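Local coordinates for protein acetohydroxyacid synthase small subunit Related (Bacteroides thetaiotaomicron, PDB 2F06) that is of unknown function but binds histidine and, as a pair of ACT domains, probably serves as an amino-acid-sensing regulatory protein, at residues G76-N81 and N109-V114; I100-S105 and V115-N120; N33-C38 and R49-D54; G91-E96 and E126-K131; A6-I11 and N70-V75. One frame throughout, in Å; residues are numbered along the deposited sequence. Where two conformers were deposited one is given.

Contact 1: G76-N81 and N109-V114; sequences GISCPN and NNVANV. With HIS (histidine), chain C.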
# COMPACT_ATOMS: atom_id res chain seq x y z
N GLY A 76 -13.26 -2.16 17.76
CA GLY A 76 -14.27 -2.95 17.09
C GLY A 76 -15.65 -2.39 17.38
O GLY A 76 -15.90 -1.95 18.47
N ILE A 77 -16.52 -2.34 16.37
CA ILE A 77 -17.91 -1.94 16.55
C ILE A 77 -18.81 -2.96 15.85
O ILE A 77 -18.36 -3.72 14.97
CB ILE A 77 -18.26 -0.52 16.01
CG1 ILE A 77 -18.07 -0.44 14.53
CG2 ILE A 77 -17.44 0.60 16.63
CD1 ILE A 77 -19.13 0.40 13.91
N SER A 78 -20.06 -2.95 16.25
CA SER A 78 -21.06 -3.77 15.64
C SER A 78 -22.18 -2.84 15.20
O SER A 78 -22.53 -1.88 15.92
CB SER A 78 -21.60 -4.76 16.70
OG SER A 78 -22.62 -5.56 16.16
N CYS A 79 -22.73 -3.08 14.02
CA CYS A 79 -23.93 -2.33 13.64
C CYS A 79 -24.91 -3.25 12.92
O CYS A 79 -24.59 -4.38 12.66
CB CYS A 79 -23.58 -1.13 12.75
SG CYS A 79 -22.68 -1.59 11.28
N PRO A 80 -26.13 -2.79 12.68
CA PRO A 80 -27.01 -3.65 11.87
C PRO A 80 -26.49 -4.00 10.45
O PRO A 80 -25.77 -3.21 9.81
CB PRO A 80 -28.35 -2.89 11.88
CG PRO A 80 -28.32 -2.17 13.21
CD PRO A 80 -26.89 -1.66 13.28
N ASN A 81 -26.83 -5.22 10.02
CA ASN A 81 -26.45 -5.67 8.69
C ASN A 81 -27.54 -5.26 7.73
O ASN A 81 -28.20 -6.11 7.12
CB ASN A 81 -26.19 -7.19 8.62
CG ASN A 81 -25.66 -7.63 7.24
OD1 ASN A 81 -25.05 -6.83 6.55
ND2 ASN A 81 -25.93 -8.88 6.84
N ASN A 109 -24.38 -12.59 10.03
CA ASN A 109 -25.82 -12.74 10.03
C ASN A 109 -26.57 -11.39 10.09
O ASN A 109 -26.59 -10.66 9.12
CB ASN A 109 -26.26 -13.71 11.12
CG ASN A 109 -26.04 -15.15 10.72
OD1 ASN A 109 -27.00 -15.84 10.37
ND2 ASN A 109 -24.79 -15.59 10.75
N ASN A 110 -27.17 -11.09 11.24
CA ASN A 110 -27.96 -9.90 11.42
C ASN A 110 -27.18 -8.62 11.79
O ASN A 110 -27.75 -7.51 11.82
CB ASN A 110 -29.03 -10.20 12.48
CG ASN A 110 -30.02 -11.29 12.04
OD1 ASN A 110 -30.65 -11.92 12.89
ND2 ASN A 110 -30.17 -11.52 10.73
N VAL A 111 -25.91 -8.76 12.16
CA VAL A 111 -25.08 -7.57 12.44
C VAL A 111 -23.84 -7.59 11.56
O VAL A 111 -23.65 -8.48 10.75
CB VAL A 111 -24.65 -7.47 13.94
CG1 VAL A 111 -25.85 -7.35 14.89
CG2 VAL A 111 -23.78 -8.64 14.31
N ALA A 112 -22.97 -6.62 11.74
CA ALA A 112 -21.73 -6.58 11.01
C ALA A 112 -20.70 -6.14 12.01
O ALA A 112 -20.99 -5.33 12.86
CB ALA A 112 -21.84 -5.58 9.88
N ASN A 113 -19.52 -6.73 11.95
CA ASN A 113 -18.43 -6.42 12.84
C ASN A 113 -17.43 -5.57 12.09
O ASN A 113 -17.10 -5.87 10.95
CB ASN A 113 -17.78 -7.75 13.30
CG ASN A 113 -18.70 -8.52 14.24
OD1 ASN A 113 -19.11 -9.66 13.95
ND2 ASN A 113 -19.10 -7.89 15.31
N VAL A 114 -16.98 -4.49 12.69
CA VAL A 114 -16.09 -3.57 12.00
C VAL A 114 -14.92 -3.29 12.90
O VAL A 114 -15.11 -2.94 14.05
CB VAL A 114 -16.79 -2.19 11.63
CG1 VAL A 114 -15.90 -1.41 10.63
CG2 VAL A 114 -18.22 -2.44 11.07
N HIS C . -24.38 -4.38 5.77
CA HIS C . -24.21 -3.06 6.48
C HIS C . -24.10 -1.82 5.64
O HIS C . -24.39 -1.75 4.45
CB HIS C . -23.06 -3.07 7.49
CG HIS C . -21.69 -3.44 6.94
ND1 HIS C . -21.34 -4.74 6.59
CD2 HIS C . -20.55 -2.71 6.83
CE1 HIS C . -20.06 -4.77 6.23
NE2 HIS C . -19.56 -3.55 6.37
OXT HIS C . -23.66 -0.79 6.18
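Strands 76-80 and 111-114 run antiparallel and exchange four backbone hydrogen bonds, in the pairs Ile-77 with Val-114 and Cys-79 with Ala-112. On the face these four share, Ile-77 CG1 lies alongside Val-114 CB at 3.6 Å, and Ala-112 CB meets the bound histidine, 3.4 Å from its ND1. Just past the strand end at Pro-80, Asn-81 reaches across to the other segment with CG anti to the backbone N (chi1 -175°). Its CB rests on Asn-109 O (3.5 Å); from CG the amide forks, ND2 donating to Asn-109 O at 3.0 Å, nearly along the C=O axis, and OD1 accepting from N of the ligand at 2.7 Å. Asn-33 ND2 of the second subunit also bonds this OD1. An alanine in place of Asn-81 would lose both branches of the amide and would probably weaken the hold on the ligand's amino group and on Asn-109. A ligand held after the first strand of an ACT domain, at a subunit interface, is typical of amino-acid-binding ACT domains.

Contact 2: I100-S105 and V115-N120; sequences IEYMYS and VIRPSN. With HIS (histidine), chain C.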
# COMPACT_ATOMS: atom_id res chain seq x y z
N ILE A 100 -11.23 7.84 9.30
CA ILE A 100 -10.83 6.43 9.30
C ILE A 100 -9.47 6.31 8.60
O ILE A 100 -9.38 6.78 7.47
CB ILE A 100 -11.91 5.61 8.51
CG1 ILE A 100 -13.36 5.88 9.03
CG2 ILE A 100 -11.57 4.14 8.47
CD1 ILE A 100 -13.77 5.14 10.35
N GLU A 101 -8.39 5.82 9.26
CA GLU A 101 -7.16 5.56 8.50
C GLU A 101 -7.32 4.28 7.68
O GLU A 101 -7.03 4.30 6.48
CB GLU A 101 -5.87 5.58 9.33
CG GLU A 101 -5.27 7.00 9.53
CD GLU A 101 -5.13 7.84 8.22
OE1 GLU A 101 -4.56 7.35 7.20
OE2 GLU A 101 -5.58 9.01 8.23
N TYR A 102 -7.83 3.23 8.30
CA TYR A 102 -8.36 2.02 7.61
C TYR A 102 -9.37 1.33 8.51
O TYR A 102 -9.52 1.63 9.73
CB TYR A 102 -7.26 1.01 7.21
CG TYR A 102 -6.37 0.60 8.37
CD1 TYR A 102 -5.20 1.34 8.70
CD2 TYR A 102 -6.69 -0.52 9.15
CE1 TYR A 102 -4.35 0.91 9.81
CE2 TYR A 102 -5.91 -0.92 10.18
CZ TYR A 102 -4.75 -0.21 10.53
OH TYR A 102 -4.05 -0.69 11.62
N MSE A 103 -10.07 0.39 7.88
CA MSE A 103 -11.06 -0.47 8.56
C MSE A 103 -11.19 -1.71 7.74
O MSE A 103 -10.80 -1.70 6.59
CB MSE A 103 -12.43 0.25 8.66
CG MSE A 103 -13.35 0.12 7.43
SE MSE A 103 -14.91 1.25 7.79
CE MSE A 103 -15.54 1.68 5.93
N TYR A 104 -11.71 -2.78 8.35
CA TYR A 104 -12.08 -3.96 7.64
C TYR A 104 -13.29 -4.52 8.36
O TYR A 104 -13.45 -4.30 9.60
CB TYR A 104 -10.90 -5.00 7.53
CG TYR A 104 -10.03 -5.23 8.77
CD1 TYR A 104 -9.03 -4.28 9.14
CD2 TYR A 104 -10.13 -6.40 9.53
CE1 TYR A 104 -8.19 -4.53 10.25
CE2 TYR A 104 -9.31 -6.62 10.70
CZ TYR A 104 -8.33 -5.69 11.02
OH TYR A 104 -7.49 -5.87 12.10
N SER A 105 -14.16 -5.23 7.63
CA SER A 105 -15.39 -5.68 8.20
C SER A 105 -16.15 -6.69 7.37
O SER A 105 -15.96 -6.75 6.16
CB SER A 105 -16.29 -4.48 8.44
OG SER A 105 -16.42 -3.75 7.25
N VAL A 115 -13.72 -3.48 12.36
CA VAL A 115 -12.48 -3.03 12.99
C VAL A 115 -11.99 -1.73 12.37
O VAL A 115 -11.80 -1.61 11.15
CB VAL A 115 -11.39 -4.10 12.83
CG1 VAL A 115 -9.99 -3.55 13.24
CG2 VAL A 115 -11.77 -5.35 13.61
N ILE A 116 -11.78 -0.76 13.25
CA ILE A 116 -11.39 0.57 12.86
C ILE A 116 -10.09 1.01 13.42
O ILE A 116 -9.88 0.94 14.63
CB ILE A 116 -12.36 1.61 13.49
CG1 ILE A 116 -13.79 1.30 13.11
CG2 ILE A 116 -12.06 2.99 12.93
CD1 ILE A 116 -14.06 1.56 11.66
N ARG A 117 -9.26 1.60 12.56
CA ARG A 117 -8.08 2.39 13.02
C ARG A 117 -8.39 3.87 12.69
O ARG A 117 -8.24 4.27 11.53
CB ARG A 117 -6.84 1.97 12.27
CG ARG A 117 -5.61 2.80 12.52
CD ARG A 117 -5.35 2.92 14.01
NE ARG A 117 -4.18 3.77 14.31
CZ ARG A 117 -3.63 3.92 15.53
NH1 ARG A 117 -4.12 3.30 16.59
NH2 ARG A 117 -2.57 4.71 15.68
N PRO A 118 -8.84 4.64 13.71
CA PRO A 118 -9.24 6.01 13.59
C PRO A 118 -8.06 6.98 13.63
O PRO A 118 -6.96 6.64 14.09
CB PRO A 118 -10.14 6.22 14.82
CG PRO A 118 -9.59 5.32 15.86
CD PRO A 118 -9.02 4.13 15.10
N SER A 119 -8.29 8.18 13.12
CA SER A 119 -7.33 9.25 13.20
C SER A 119 -6.98 9.63 14.67
O SER A 119 -5.86 10.00 14.98
CB SER A 119 -7.94 10.50 12.52
OG SER A 119 -9.22 10.83 13.09
N ASN A 120 -7.96 9.57 15.55
CA ASN A 120 -7.74 9.91 16.94
C ASN A 120 -8.49 8.87 17.77
O ASN A 120 -9.70 8.77 17.69
CB ASN A 120 -8.23 11.36 17.18
CG ASN A 120 -7.90 11.90 18.57
OD1 ASN A 120 -8.14 11.26 19.59
ND2 ASN A 120 -7.42 13.12 18.61
N HIS C . -24.38 -4.38 5.77
CA HIS C . -24.21 -3.06 6.48
C HIS C . -24.10 -1.82 5.64
O HIS C . -24.39 -1.75 4.45
CB HIS C . -23.06 -3.07 7.49
CG HIS C . -21.69 -3.44 6.94
ND1 HIS C . -21.34 -4.74 6.59
CD2 HIS C . -20.55 -2.71 6.83
CE1 HIS C . -20.06 -4.77 6.23
NE2 HIS C . -19.56 -3.55 6.37
OXT HIS C . -23.66 -0.79 6.18
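Tyr-102 (chi1 54°) and Tyr-104 (chi1 42°) both carry CG in the crowded position between backbone N and carbonyl carbon, which folds their rings over the neighbouring strand, where Arg-117 and Val-115 place CG and CG1 anti to their N. Strands 102-105 and 115-118 form a beta hairpin of the second ACT domain, interrupted by a classic bulge: Glu-101 and Tyr-102 both face Arg-117, whose O accepts from Glu-101 N at 2.8 Å and only weakly from Tyr-102 N. Arg-117 CB sits over the Tyr-102 ring, 3.6 Å from its centroid, and Val-115 CB over that of Tyr-104 at 3.9 Å, both CH-pi contacts. The tips bond elsewhere: Tyr-102 OH to Asp-44 of the third subunit and, like Tyr-104 OH, to Gln-8; Arg-117 NH1 to Asp-73 O. Toward helix 85-95, Ile-116 CD1 lies 3.7 Å from CB of selenomethionine Met-103. Ser-105 OG is 3.3 Å from NE2 of the bound histidine, a hydrogen bond in which either could donate, the place of OG being less certain.

Contact 3: N33-C38 and R49-D54; sequences NLSALC and RGIVSD. With HIS (histidine), chain B.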
# COMPACT_ATOMS: atom_id res chain seq x y z
N ASN A 33 -6.77 -18.68 17.84
CA ASN A 33 -7.79 -18.44 16.81
C ASN A 33 -7.65 -17.05 16.18
O ASN A 33 -7.48 -16.00 16.87
CB ASN A 33 -9.23 -18.58 17.39
CG ASN A 33 -10.29 -18.84 16.31
OD1 ASN A 33 -10.15 -19.76 15.51
ND2 ASN A 33 -11.35 -18.03 16.29
N LEU A 34 -7.85 -17.02 14.87
CA LEU A 34 -7.94 -15.78 14.12
C LEU A 34 -9.41 -15.33 14.08
O LEU A 34 -10.26 -16.08 13.69
CB LEU A 34 -7.40 -16.05 12.72
CG LEU A 34 -5.90 -16.42 12.56
CD1 LEU A 34 -5.64 -16.98 11.16
CD2 LEU A 34 -5.05 -15.19 12.72
N SER A 35 -9.69 -14.10 14.47
CA SER A 35 -11.05 -13.52 14.44
C SER A 35 -11.36 -12.76 13.19
O SER A 35 -12.49 -12.75 12.71
CB SER A 35 -11.19 -12.53 15.59
OG SER A 35 -11.47 -13.28 16.71
N ALA A 36 -10.35 -12.08 12.71
CA ALA A 36 -10.46 -11.09 11.64
C ALA A 36 -9.06 -10.84 11.13
O ALA A 36 -8.11 -10.63 11.91
CB ALA A 36 -11.05 -9.78 12.13
N LEU A 37 -8.94 -10.83 9.82
CA LEU A 37 -7.70 -10.43 9.26
C LEU A 37 -7.90 -9.77 7.90
O LEU A 37 -8.98 -9.84 7.31
CB LEU A 37 -6.74 -11.61 9.19
CG LEU A 37 -7.20 -12.80 8.42
CD1 LEU A 37 -7.44 -12.35 6.95
CD2 LEU A 37 -6.11 -13.89 8.58
N CYS A 38 -6.85 -9.14 7.41
CA CYS A 38 -6.95 -8.34 6.24
C CYS A 38 -5.49 -8.24 5.85
O CYS A 38 -4.61 -7.99 6.69
CB CYS A 38 -7.56 -6.99 6.63
SG CYS A 38 -7.61 -5.94 5.31
N ARG A 49 -2.61 -7.85 8.71
CA ARG A 49 -3.27 -7.25 9.84
C ARG A 49 -4.26 -8.25 10.43
O ARG A 49 -5.05 -8.85 9.70
CB ARG A 49 -4.02 -6.07 9.35
CG ARG A 49 -3.15 -4.95 9.12
CD ARG A 49 -4.02 -3.73 8.53
NE ARG A 49 -3.06 -2.64 8.33
CZ ARG A 49 -3.20 -1.69 7.42
NH1 ARG A 49 -4.31 -1.64 6.63
NH2 ARG A 49 -2.23 -0.80 7.35
N GLY A 50 -4.23 -8.40 11.74
CA GLY A 50 -4.79 -9.59 12.33
C GLY A 50 -5.39 -9.29 13.69
O GLY A 50 -4.74 -8.70 14.54
N ILE A 51 -6.64 -9.70 13.86
CA ILE A 51 -7.26 -9.83 15.19
C ILE A 51 -7.23 -11.30 15.63
O ILE A 51 -7.80 -12.15 14.95
CB ILE A 51 -8.71 -9.23 15.23
CG1 ILE A 51 -8.68 -7.78 14.77
CG2 ILE A 51 -9.29 -9.39 16.65
CD1 ILE A 51 -8.21 -6.76 15.80
N VAL A 52 -6.53 -11.60 16.73
CA VAL A 52 -6.42 -12.98 17.20
C VAL A 52 -7.02 -13.16 18.63
O VAL A 52 -7.34 -12.15 19.29
CB VAL A 52 -4.94 -13.47 17.18
CG1 VAL A 52 -4.37 -13.35 15.71
CG2 VAL A 52 -4.06 -12.69 18.20
N SER A 53 -7.14 -14.41 19.09
CA SER A 53 -7.76 -14.72 20.41
C SER A 53 -6.91 -14.36 21.65
O SER A 53 -7.45 -14.12 22.74
CB SER A 53 -8.19 -16.18 20.49
OG SER A 53 -7.09 -17.02 20.23
N ASP A 54 -5.59 -14.33 21.46
CA ASP A 54 -4.64 -13.98 22.51
C ASP A 54 -3.46 -13.20 21.88
O ASP A 54 -2.46 -13.80 21.47
CB ASP A 54 -4.19 -15.26 23.27
CG ASP A 54 -3.27 -14.98 24.45
OD1 ASP A 54 -2.69 -13.88 24.54
OD2 ASP A 54 -3.10 -15.92 25.28
N HIS B . -10.73 -18.92 13.18
CA HIS B . -10.14 -19.73 12.05
C HIS B . -8.65 -19.91 12.02
O HIS B . -7.91 -19.67 12.97
CB HIS B . -10.60 -19.26 10.66
CG HIS B . -10.33 -17.80 10.33
ND1 HIS B . -11.06 -16.75 10.88
CD2 HIS B . -9.52 -17.24 9.40
CE1 HIS B . -10.65 -15.61 10.34
NE2 HIS B . -9.73 -15.88 9.43
OXT HIS B . -8.13 -20.30 10.97
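Backbone bonding sets the frame of this beta hairpin of the first ACT domain, whose antiparallel strands 34-38 and 49-52 are offset by a classic bulge. Ser-35 and Ala-36 both face Ile-51: its O takes a bond from Ser-35 N at 2.8 Å and a weak one from Ala-36 N, while Ile-51 N returns a nearly straight bond to Ala-36 O (2.6 Å, 167°). At the open end Ser-53 OG, held between its own backbone N and carbonyl carbon, accepts from Asn-33 N at 2.9 Å, and Ser-53 N donates to Asn-33 O.

Ligand contacts come from segment 33-38. The ligand's N donates to Asn-33 OD1 (2.5 Å) and to Leu-34 O (2.9 Å), and Leu-34 N donates in turn to the ligand's O. Asn-81, Leu-86 and Ser-105 of the second subunit add further hydrogen bonds. An alanine in place of Asn-33 would probably cost the ligand's amino group one of its acceptors and weaken the tie to the second subunit.

Between subunits, Cys-38 forms a disulfide with Cys-38 of the second subunit, and Arg-49 a salt bridge with Glu-41 of the same subunit. In the apolar packing, Leu-34 CD2 lies alongside Val-52 CG1 at 3.6 Å.

Contact 4: G91-E96 and E126-K131; sequences GFLSAE and EVLKEK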
# COMPACT_ATOMS: atom_id res chain seq x y z
N GLY A 91 -20.72 8.93 9.43
CA GLY A 91 -21.22 10.28 9.36
C GLY A 91 -21.15 10.89 10.75
O GLY A 91 -20.83 12.07 10.89
N PHE A 92 -21.45 10.09 11.78
CA PHE A 92 -21.26 10.57 13.15
C PHE A 92 -19.79 10.96 13.27
O PHE A 92 -19.48 12.02 13.75
CB PHE A 92 -21.56 9.52 14.23
CG PHE A 92 -23.02 9.12 14.38
CD1 PHE A 92 -24.05 10.00 14.20
CD2 PHE A 92 -23.33 7.79 14.76
CE1 PHE A 92 -25.39 9.59 14.39
CE2 PHE A 92 -24.64 7.36 14.93
CZ PHE A 92 -25.68 8.27 14.75
N LEU A 93 -18.88 10.10 12.83
CA LEU A 93 -17.46 10.35 13.08
C LEU A 93 -17.00 11.54 12.30
O LEU A 93 -16.33 12.41 12.84
CB LEU A 93 -16.57 9.14 12.70
CG LEU A 93 -16.78 7.93 13.57
CD1 LEU A 93 -16.22 6.70 12.99
CD2 LEU A 93 -16.19 8.26 14.92
N SER A 94 -17.34 11.58 11.02
CA SER A 94 -16.84 12.67 10.22
C SER A 94 -17.43 14.06 10.63
O SER A 94 -16.70 15.04 10.67
CB SER A 94 -16.93 12.33 8.73
OG SER A 94 -18.19 12.64 8.21
N ALA A 95 -18.70 14.11 11.05
CA ALA A 95 -19.31 15.33 11.61
C ALA A 95 -18.52 15.89 12.81
O ALA A 95 -18.57 17.11 13.11
CB ALA A 95 -20.75 15.09 12.00
N GLU A 96 -17.76 15.00 13.46
CA GLU A 96 -16.93 15.40 14.61
C GLU A 96 -15.43 15.47 14.29
O GLU A 96 -14.60 15.52 15.20
CB GLU A 96 -17.15 14.46 15.81
CG GLU A 96 -18.53 14.50 16.46
CD GLU A 96 -18.81 15.78 17.19
OE1 GLU A 96 -17.91 16.34 17.89
OE2 GLU A 96 -19.98 16.23 17.05
N GLU A 126 -15.17 8.40 22.11
CA GLU A 126 -16.07 9.38 22.71
C GLU A 126 -17.34 9.53 21.88
O GLU A 126 -18.44 9.36 22.40
CB GLU A 126 -15.33 10.72 22.78
CG GLU A 126 -15.96 11.74 23.67
CD GLU A 126 -15.00 12.88 23.94
OE1 GLU A 126 -13.78 12.59 24.12
OE2 GLU A 126 -15.46 14.04 23.97
N VAL A 127 -17.18 9.81 20.58
CA VAL A 127 -18.30 10.02 19.62
C VAL A 127 -19.21 8.79 19.57
O VAL A 127 -20.43 8.89 19.70
CB VAL A 127 -17.76 10.43 18.16
CG1 VAL A 127 -18.86 10.46 17.10
CG2 VAL A 127 -17.05 11.78 18.21
N LEU A 128 -18.60 7.62 19.45
CA LEU A 128 -19.34 6.38 19.26
C LEU A 128 -20.20 6.11 20.48
O LEU A 128 -21.36 5.74 20.32
CB LEU A 128 -18.38 5.20 19.01
CG LEU A 128 -17.45 5.30 17.79
CD1 LEU A 128 -16.56 4.11 17.74
CD2 LEU A 128 -18.17 5.48 16.44
N LYS A 129 -19.63 6.27 21.69
CA LYS A 129 -20.37 6.06 22.95
C LYS A 129 -21.55 7.07 23.04
O LYS A 129 -22.70 6.69 23.33
CB LYS A 129 -19.46 6.21 24.20
CG LYS A 129 -18.38 5.11 24.45
CD LYS A 129 -17.65 5.29 25.84
CE LYS A 129 -18.19 4.35 26.92
NZ LYS A 129 -18.14 4.84 28.36
N GLU A 130 -21.23 8.34 22.77
CA GLU A 130 -22.19 9.45 22.69
C GLU A 130 -23.34 9.13 21.74
O GLU A 130 -24.50 9.31 22.08
CB GLU A 130 -21.48 10.73 22.23
CG GLU A 130 -22.06 12.05 22.76
CD GLU A 130 -23.19 12.63 21.89
OE1 GLU A 130 -23.20 12.41 20.65
OE2 GLU A 130 -24.06 13.31 22.46
N LYS A 131 -23.02 8.63 20.54
CA LYS A 131 -24.05 8.30 19.57
C LYS A 131 -24.63 6.88 19.75
O LYS A 131 -25.30 6.36 18.83
CB LYS A 131 -23.50 8.50 18.16
CG LYS A 131 -23.07 9.90 17.83
CD LYS A 131 -24.26 10.86 17.99
CE LYS A 131 -24.11 12.07 17.12
NZ LYS A 131 -25.37 12.83 17.23
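Val-127 is the bump at the middle of this helix pair, its two methyls fitting a hollow walled by Phe-92, Leu-93 and Glu-96. With CG1 anti to the backbone N (chi1 172°), that methyl points at the backbone of helix 85-95 and stops 3.7 Å from Phe-92 O, while CG2 pushes against the aliphatic part of Glu-96, 3.6 Å from CG. To one side Leu-93 and Leu-128 cross obliquely and meet tip to tip, Leu-93 CD2 lying 3.7 Å from Leu-128 CD2. The segments of helices 85-95 and 121-130 cross at 128°, with axes 9.7 Å apart at closest approach. They are the two main helices of the second ACT domain, which in this alpha/beta sandwich lie together on one face of the sheet; Leu-128 continues inward onto Leu-135 of strand 134-136. On the other side, the ring of Phe-92 is roofed by Lys-131. That chain bends at chi2 (-59°), so that its methylenes run across one face of the ring: CB is 3.7 Å from the centroid in a CH-pi contact, CG is 3.5 Å from Phe-92 CG, and CE is 3.6 Å from Phe-92 CD1.

Contact 5: A6-I11 and N70-V75; sequences AKQLSI and NITDVV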
# COMPACT_ATOMS: atom_id res chain seq x y z
N ALA A 6 -8.40 -2.45 21.30
CA ALA A 6 -7.89 -3.76 21.01
C ALA A 6 -6.50 -3.73 20.38
O ALA A 6 -6.08 -2.78 19.76
CB ALA A 6 -8.87 -4.51 20.13
N LYS A 7 -5.78 -4.83 20.56
CA LYS A 7 -4.48 -5.01 19.97
C LYS A 7 -4.67 -5.73 18.63
O LYS A 7 -5.28 -6.81 18.55
CB LYS A 7 -3.58 -5.81 20.92
CG LYS A 7 -3.23 -5.06 22.23
CD LYS A 7 -2.36 -5.95 23.13
CE LYS A 7 -1.14 -5.19 23.66
NZ LYS A 7 -0.72 -5.71 24.98
N GLN A 8 -4.20 -5.07 17.57
CA GLN A 8 -4.12 -5.70 16.29
C GLN A 8 -2.67 -6.07 15.99
O GLN A 8 -1.75 -5.28 16.18
CB GLN A 8 -4.63 -4.75 15.24
CG GLN A 8 -4.49 -5.25 13.83
CD GLN A 8 -4.68 -4.11 12.84
OE1 GLN A 8 -3.74 -3.35 12.55
NE2 GLN A 8 -5.89 -3.97 12.34
N LEU A 9 -2.44 -7.28 15.53
CA LEU A 9 -1.10 -7.62 15.05
C LEU A 9 -0.92 -7.17 13.60
O LEU A 9 -1.78 -7.38 12.73
CB LEU A 9 -0.83 -9.12 15.12
CG LEU A 9 -0.87 -9.84 16.48
CD1 LEU A 9 -0.26 -11.20 16.35
CD2 LEU A 9 -0.11 -9.13 17.51
N SER A 10 0.22 -6.55 13.35
CA SER A 10 0.68 -6.32 12.01
C SER A 10 1.93 -7.12 11.77
O SER A 10 2.95 -6.83 12.38
CB SER A 10 0.97 -4.82 11.79
OG SER A 10 -0.30 -4.18 11.67
N ILE A 11 1.86 -8.03 10.80
CA ILE A 11 2.90 -8.95 10.55
C ILE A 11 3.48 -8.80 9.12
O ILE A 11 2.72 -8.92 8.11
CB ILE A 11 2.44 -10.40 10.81
CG1 ILE A 11 1.76 -10.56 12.17
CG2 ILE A 11 3.63 -11.37 10.72
CD1 ILE A 11 0.68 -11.62 12.17
N ASN A 70 4.22 -6.03 14.83
CA ASN A 70 4.01 -4.80 15.59
C ASN A 70 2.59 -4.90 16.08
O ASN A 70 1.80 -5.58 15.44
CB ASN A 70 4.14 -3.60 14.66
CG ASN A 70 5.55 -3.36 14.21
OD1 ASN A 70 6.52 -3.64 14.90
ND2 ASN A 70 5.67 -2.73 13.05
N ILE A 71 2.27 -4.24 17.19
CA ILE A 71 0.88 -4.16 17.68
C ILE A 71 0.38 -2.75 17.44
O ILE A 71 1.15 -1.80 17.55
CB ILE A 71 0.77 -4.61 19.16
CG1 ILE A 71 0.97 -6.13 19.25
CG2 ILE A 71 -0.56 -4.24 19.77
CD1 ILE A 71 1.98 -6.47 20.23
N THR A 72 -0.86 -2.63 16.98
CA THR A 72 -1.54 -1.33 16.75
C THR A 72 -2.84 -1.36 17.53
O THR A 72 -3.44 -2.42 17.65
CB THR A 72 -1.88 -1.17 15.23
OG1 THR A 72 -0.67 -1.30 14.50
CG2 THR A 72 -2.56 0.24 14.87
N ASP A 73 -3.28 -0.19 18.03
CA ASP A 73 -4.57 -0.04 18.72
C ASP A 73 -5.57 0.12 17.60
O ASP A 73 -5.33 0.87 16.66
CB ASP A 73 -4.65 1.22 19.59
CG ASP A 73 -3.58 1.31 20.67
OD1 ASP A 73 -3.16 0.25 21.19
OD2 ASP A 73 -3.14 2.49 20.99
N VAL A 74 -6.67 -0.61 17.69
CA VAL A 74 -7.86 -0.46 16.87
C VAL A 74 -9.09 -0.63 17.82
O VAL A 74 -8.95 -1.01 19.02
CB VAL A 74 -7.93 -1.60 15.79
CG1 VAL A 74 -6.72 -1.46 14.81
CG2 VAL A 74 -7.94 -3.00 16.48
N VAL A 75 -10.27 -0.34 17.28
CA VAL A 75 -11.55 -0.46 18.05
C VAL A 75 -12.52 -1.23 17.16
O VAL A 75 -12.53 -1.07 15.91
CB VAL A 75 -12.04 0.96 18.56
CG1 VAL A 75 -12.32 1.93 17.42
CG2 VAL A 75 -13.29 0.89 19.46
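Strands 6-11 and 70-75 pair antiparallel with a pronounced twist, 140° between their directions, and three hydrogen-bonded pairs, Ala-6 with Val-74, Gln-8 with Thr-72 and Ser-10 with Asn-70, give six backbone bonds, that of Ser-10 N to Asn-70 O being almost straight (177°) at 2.8 Å. The side chains sort onto two faces of different character. On one, Leu-9 and Ile-71 lie side by side, Leu-9 CD2 touching Ile-71 CG1 at 3.6 Å. Ile-71 CG2 turns the other way, and the methylenes of Lys-7 cross it obliquely, CB coming within 3.6 Å, before the lysine runs on to a salt bridge of its NZ with Asp-56. On the other face Gln-8 extends with CG anti to the backbone N (chi1 175°) and passes Val-74 at about a right angle, its NE2 3.6 Å from Val-74 CG1. Its amide is held at both ends by the two tyrosines of strand 100-108, so a buried polar group finds its partners. Helix 55-64 covers the Leu-9 and Ile-71 face, Leu-62 and Tyr-59 packing there. Within the sheet, strand 46-52 flanks strand 5-13, and strand 111-118 pairs with strand 69-80 farther along, from Val-75 on, so that this long strand runs from the first ACT domain into the second.

In the fold
Strand 69-80 is the common thread: contact 5 uses its first half and contact 1 its last, where strand 111-118, shared with contact 2, takes over as partner. Contacts 2 and 3 are the buried hairpins of the two ACT domains, each with a classic bulge, and they meet through Tyr-104 packed on Ile-51, Ala-36 and Cys-38; contacts 1 and 5 are only partly buried. Contact 3 adjoins contact 5 through a probable backbone hydrogen bond between Gly-50 and Leu-9. One histidine touches contacts 1 and 2 and another contact 3, while contacts 4 and 5 touch none. Contact 4, the sole helix pair, is peripheral and held by apolar packing; it touches contacts 1 and 2 through Leu-128 and Leu-93.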